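Local coordinates for octaprenyl-diphosphate synthase (Bacteroides thetaiotaomicron, PDB 3RMG) that catalyses the synthesis of geranylgeranyl pyrophosphate, as a prenyltransferase of the FPP/GGPP synthase family that uses magnesium, at the interface of chains A and B. Sequence-based numbering; all coordinates share one arbitrary frame. Chains: chain A/B, Octaprenyl-diphosphate synthase.

Contact 1: the interface of chains A and B. Residues chain A 116-117, 120-121, 123-124; chain B 139-140, 142-143, 146.
The A:Thr121 hydroxyl OG1 gives a hydrogen bond to B:Gln143 OE1, the side-chain amide oxygen, at 3.3 Å. The bond is long. Its direction is good, because the hydroxyl lies in the carbonyl plane on a lone pair, with a C=O...donor angle of 122°. The same OG1 sits over the centre of the A:Tyr117 ring, and it also makes a weak hydrogen bond to the A:Tyr117 backbone O.

The A:Tyr117 ring meets the partner at its edge. B:Gln143 O, a backbone carbonyl, lies in the ring plane, 3.6 Å from A:Tyr117 CD1. The ring and the B:Gln143 amide are nearly parallel, 9° apart, but the side chains cross obliquely and do not stack. The B:Gln143 chain is extended beyond CG (chi2 -168°), which carries the amide across to chain A. There A:Val124 CG2 touches B:Gln143 CD at 3.5 Å, the two side chains crossing at about a right angle. An alanine in place of B:Gln143 would probably leave A:Thr121 OG1 without its acceptor across the interface and open a gap beside A:Val124.

Small residues let the backbones come close. A:Ala120 CB reaches B:Gln143 N at 3.4 Å and packs against B:Gly142. At the two ends, A:Leu123 CB meets B:Ser139 CB at 4.0 Å, and B:Ala146 CB meets A:Tyr117 CA at 4.1 Å. The site is a helix-helix contact, formed by A helix 102-128 and B helix 132-150 near the middle of the two-chain assembly of this all-helical prenyl synthase.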
# COMPACT_ATOMS: atom_id res chain seq x y z
N ASP A 116 5.01 -1.64 0.58
CA ASP A 116 3.76 -2.04 -0.08
C ASP A 116 3.31 -3.42 0.42
O ASP A 116 2.11 -3.69 0.55
CB ASP A 116 3.90 -2.03 -1.61
CG ASP A 116 3.98 -0.62 -2.19
OD1 ASP A 116 3.85 0.36 -1.42
OD2 ASP A 116 4.18 -0.49 -3.43
N TYR A 117 4.28 -4.30 0.67
CA TYR A 117 4.00 -5.61 1.24
C TYR A 117 3.40 -5.47 2.64
O TYR A 117 2.25 -5.85 2.87
CB TYR A 117 5.26 -6.46 1.32
CG TYR A 117 4.99 -7.89 1.71
CD1 TYR A 117 4.21 -8.71 0.91
CD2 TYR A 117 5.51 -8.43 2.89
CE1 TYR A 117 3.95 -10.02 1.25
CE2 TYR A 117 5.25 -9.74 3.24
CZ TYR A 117 4.47 -10.53 2.42
OH TYR A 117 4.21 -11.84 2.76
N ALA A 120 0.02 -4.43 2.38
CA ALA A 120 -0.93 -5.45 1.95
C ALA A 120 -1.15 -6.43 3.10
O ALA A 120 -2.28 -6.79 3.43
CB ALA A 120 -0.42 -6.18 0.71
N THR A 121 -0.06 -6.88 3.71
CA THR A 121 -0.19 -7.77 4.85
C THR A 121 -1.11 -7.10 5.88
O THR A 121 -2.06 -7.72 6.39
CB THR A 121 1.16 -8.15 5.44
OG1 THR A 121 1.98 -8.72 4.40
CG2 THR A 121 0.98 -9.18 6.56
N LEU A 123 -3.55 -5.24 5.37
CA LEU A 123 -4.93 -5.43 4.91
C LEU A 123 -5.49 -6.85 5.10
O LEU A 123 -6.68 -7.04 5.41
CB LEU A 123 -5.06 -5.01 3.44
N VAL A 124 -4.63 -7.85 4.88
CA VAL A 124 -4.97 -9.24 5.12
C VAL A 124 -5.41 -9.42 6.57
O VAL A 124 -6.48 -9.98 6.85
CB VAL A 124 -3.77 -10.18 4.86
CG1 VAL A 124 -4.14 -11.64 5.16
CG2 VAL A 124 -3.26 -10.01 3.44
N SER B 139 -6.61 -8.32 -1.13
CA SER B 139 -5.54 -8.11 -0.20
C SER B 139 -4.44 -9.15 -0.43
O SER B 139 -3.26 -8.81 -0.49
CB SER B 139 -6.07 -8.14 1.24
OG SER B 139 -6.67 -9.39 1.54
N SER B 140 -4.82 -10.42 -0.58
CA SER B 140 -3.80 -11.43 -0.87
C SER B 140 -3.10 -11.12 -2.20
O SER B 140 -1.88 -11.22 -2.30
CB SER B 140 -4.36 -12.85 -0.85
OG SER B 140 -5.53 -12.92 -1.62
N GLY B 142 -2.61 -8.12 -3.45
CA GLY B 142 -1.71 -7.01 -3.15
C GLY B 142 -0.41 -7.54 -2.60
O GLY B 142 0.67 -7.11 -2.96
N GLN B 143 -0.53 -8.51 -1.71
CA GLN B 143 0.62 -9.19 -1.15
C GLN B 143 1.47 -9.82 -2.24
O GLN B 143 2.69 -9.67 -2.26
CB GLN B 143 0.15 -10.32 -0.24
CG GLN B 143 -0.11 -9.92 1.16
CD GLN B 143 -0.28 -11.13 2.04
OE1 GLN B 143 0.32 -11.23 3.11
NE2 GLN B 143 -1.08 -12.09 1.58
N ALA B 146 3.34 -7.53 -4.74
CA ALA B 146 4.52 -6.97 -4.11
C ALA B 146 5.63 -8.02 -4.12
O ALA B 146 6.59 -7.91 -4.88
CB ALA B 146 4.21 -6.53 -2.69

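Contact 2: the interface of chains A and B. Residues chain A 32, 34-35, 110; chain B 147, 150-151, 154.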
# COMPACT_ATOMS: atom_id res chain seq x y z
N ASN A 32 10.06 -15.52 -0.49
CA ASN A 32 11.03 -14.82 -1.33
C ASN A 32 12.37 -14.73 -0.61
O ASN A 32 12.41 -14.49 0.59
CB ASN A 32 10.53 -13.41 -1.63
CG ASN A 32 10.78 -12.97 -3.06
OD1 ASN A 32 10.22 -13.53 -4.00
ND2 ASN A 32 11.61 -11.94 -3.23
N LEU A 34 14.51 -12.36 -1.13
CA LEU A 34 14.57 -10.94 -0.79
C LEU A 34 13.48 -10.58 0.22
O LEU A 34 13.73 -9.91 1.22
CB LEU A 34 14.46 -10.07 -2.04
N LEU A 35 12.26 -11.06 -0.05
CA LEU A 35 11.12 -10.83 0.84
C LEU A 35 11.43 -11.19 2.29
O LEU A 35 11.26 -10.36 3.19
CB LEU A 35 9.89 -11.62 0.35
CG LEU A 35 8.61 -11.51 1.18
CD1 LEU A 35 8.05 -10.10 1.13
CD2 LEU A 35 7.58 -12.52 0.70
N VAL A 110 13.28 -1.46 -3.45
CA VAL A 110 12.77 -2.57 -2.64
C VAL A 110 12.03 -2.09 -1.38
O VAL A 110 11.02 -2.67 -0.99
CB VAL A 110 13.89 -3.56 -2.25
CG1 VAL A 110 13.38 -4.56 -1.24
CG2 VAL A 110 14.43 -4.28 -3.49
N GLU B 147 5.47 -9.03 -3.27
CA GLU B 147 6.38 -10.17 -3.24
C GLU B 147 6.83 -10.61 -4.63
O GLU B 147 7.96 -11.08 -4.81
CB GLU B 147 5.70 -11.34 -2.52
CG GLU B 147 6.60 -12.53 -2.30
CD GLU B 147 5.89 -13.84 -2.57
OE1 GLU B 147 6.04 -14.78 -1.75
OE2 GLU B 147 5.19 -13.94 -3.60
N LEU B 150 9.84 -8.48 -5.74
CA LEU B 150 11.09 -8.89 -5.12
C LEU B 150 11.53 -10.24 -5.68
O LEU B 150 12.69 -10.64 -5.52
CB LEU B 150 10.95 -8.95 -3.60
CG LEU B 150 10.81 -7.57 -2.97
CD1 LEU B 150 9.93 -6.75 -3.87
CD2 LEU B 150 10.25 -7.63 -1.55
N LEU B 151 10.60 -10.93 -6.33
CA LEU B 151 10.87 -12.21 -6.98
C LEU B 151 11.59 -11.99 -8.30
O LEU B 151 12.32 -12.85 -8.78
CB LEU B 151 9.57 -12.98 -7.24
CG LEU B 151 9.68 -14.15 -8.21
CD1 LEU B 151 10.57 -15.25 -7.63
CD2 LEU B 151 8.31 -14.70 -8.58
N SER B 154 15.15 -10.25 -7.43
CA SER B 154 16.04 -11.21 -6.85
C SER B 154 16.51 -12.10 -7.99
O SER B 154 17.47 -12.82 -7.86
CB SER B 154 15.34 -12.03 -5.79
OG SER B 154 15.71 -11.56 -4.51
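A:Asn32 meets B:Leu150 across the interface of the two copies of this FPP/GGPP synthase family protein, where B helix 132-150 ends. The polar contact is a hydrogen bond from the A:Asn32 amide nitrogen ND2 to the backbone oxygen B:Leu150 O, at 2.8 Å. The N-H points well, with 158° at the hydrogen, and the acceptor lies in the plane of the A:Asn32 amide. At the acceptor the geometry is poor: ND2 stands above the B:Leu150 carbonyl plane, not on a lone pair, and the C=O...donor angle is 84°. The carbonyl is that of the last residue of the helix. The oddly placed donor makes the strength of the bond doubtful.

The other arm of the A:Asn32 amide lies against the next residue. A:Asn32 OD1 is 3.3 Å from B:Leu151 CA and also close to B:Leu151 CB, and the two side chains cross at about a right angle.

Apolar contacts lie beside the bond. B:Leu150 has CG anti to its carbonyl carbon (chi1 -70°), which turns the side chain towards A helix 33-41. Its CD2 meets A:Leu35 CA at 4.1 Å, and B:Leu150 CB meets A:Leu34 CB at 4.0 Å. A:Val110 CG1, from A helix 102-128, lies 4.3 Å from B:Leu150 CG. A:Asn32 CB faces the aliphatic stem of B:Glu147, 4.1 Å from B:Glu147 CG. The approach of A:Leu35 CD2 to the same stem is too tight in the model and is doubtful.

The C-alpha centres of contact 1 and contact 2 are about 14 Å apart. Both use A helix 102-128 and B helix 132-150. Contact 1 takes the middle of the B helix, and contact 2 its last turn and the loop beyond. B:Ala146 and B:Glu147 are neighbours in sequence but belong to different contacts. Contact 2 adds A:Asn32 and A helix 33-41, so a second part of chain A meets the same B helix. The interface is two-fold symmetric, and each contact has a twin with the chains exchanged. This fits the homodimers usual in the family.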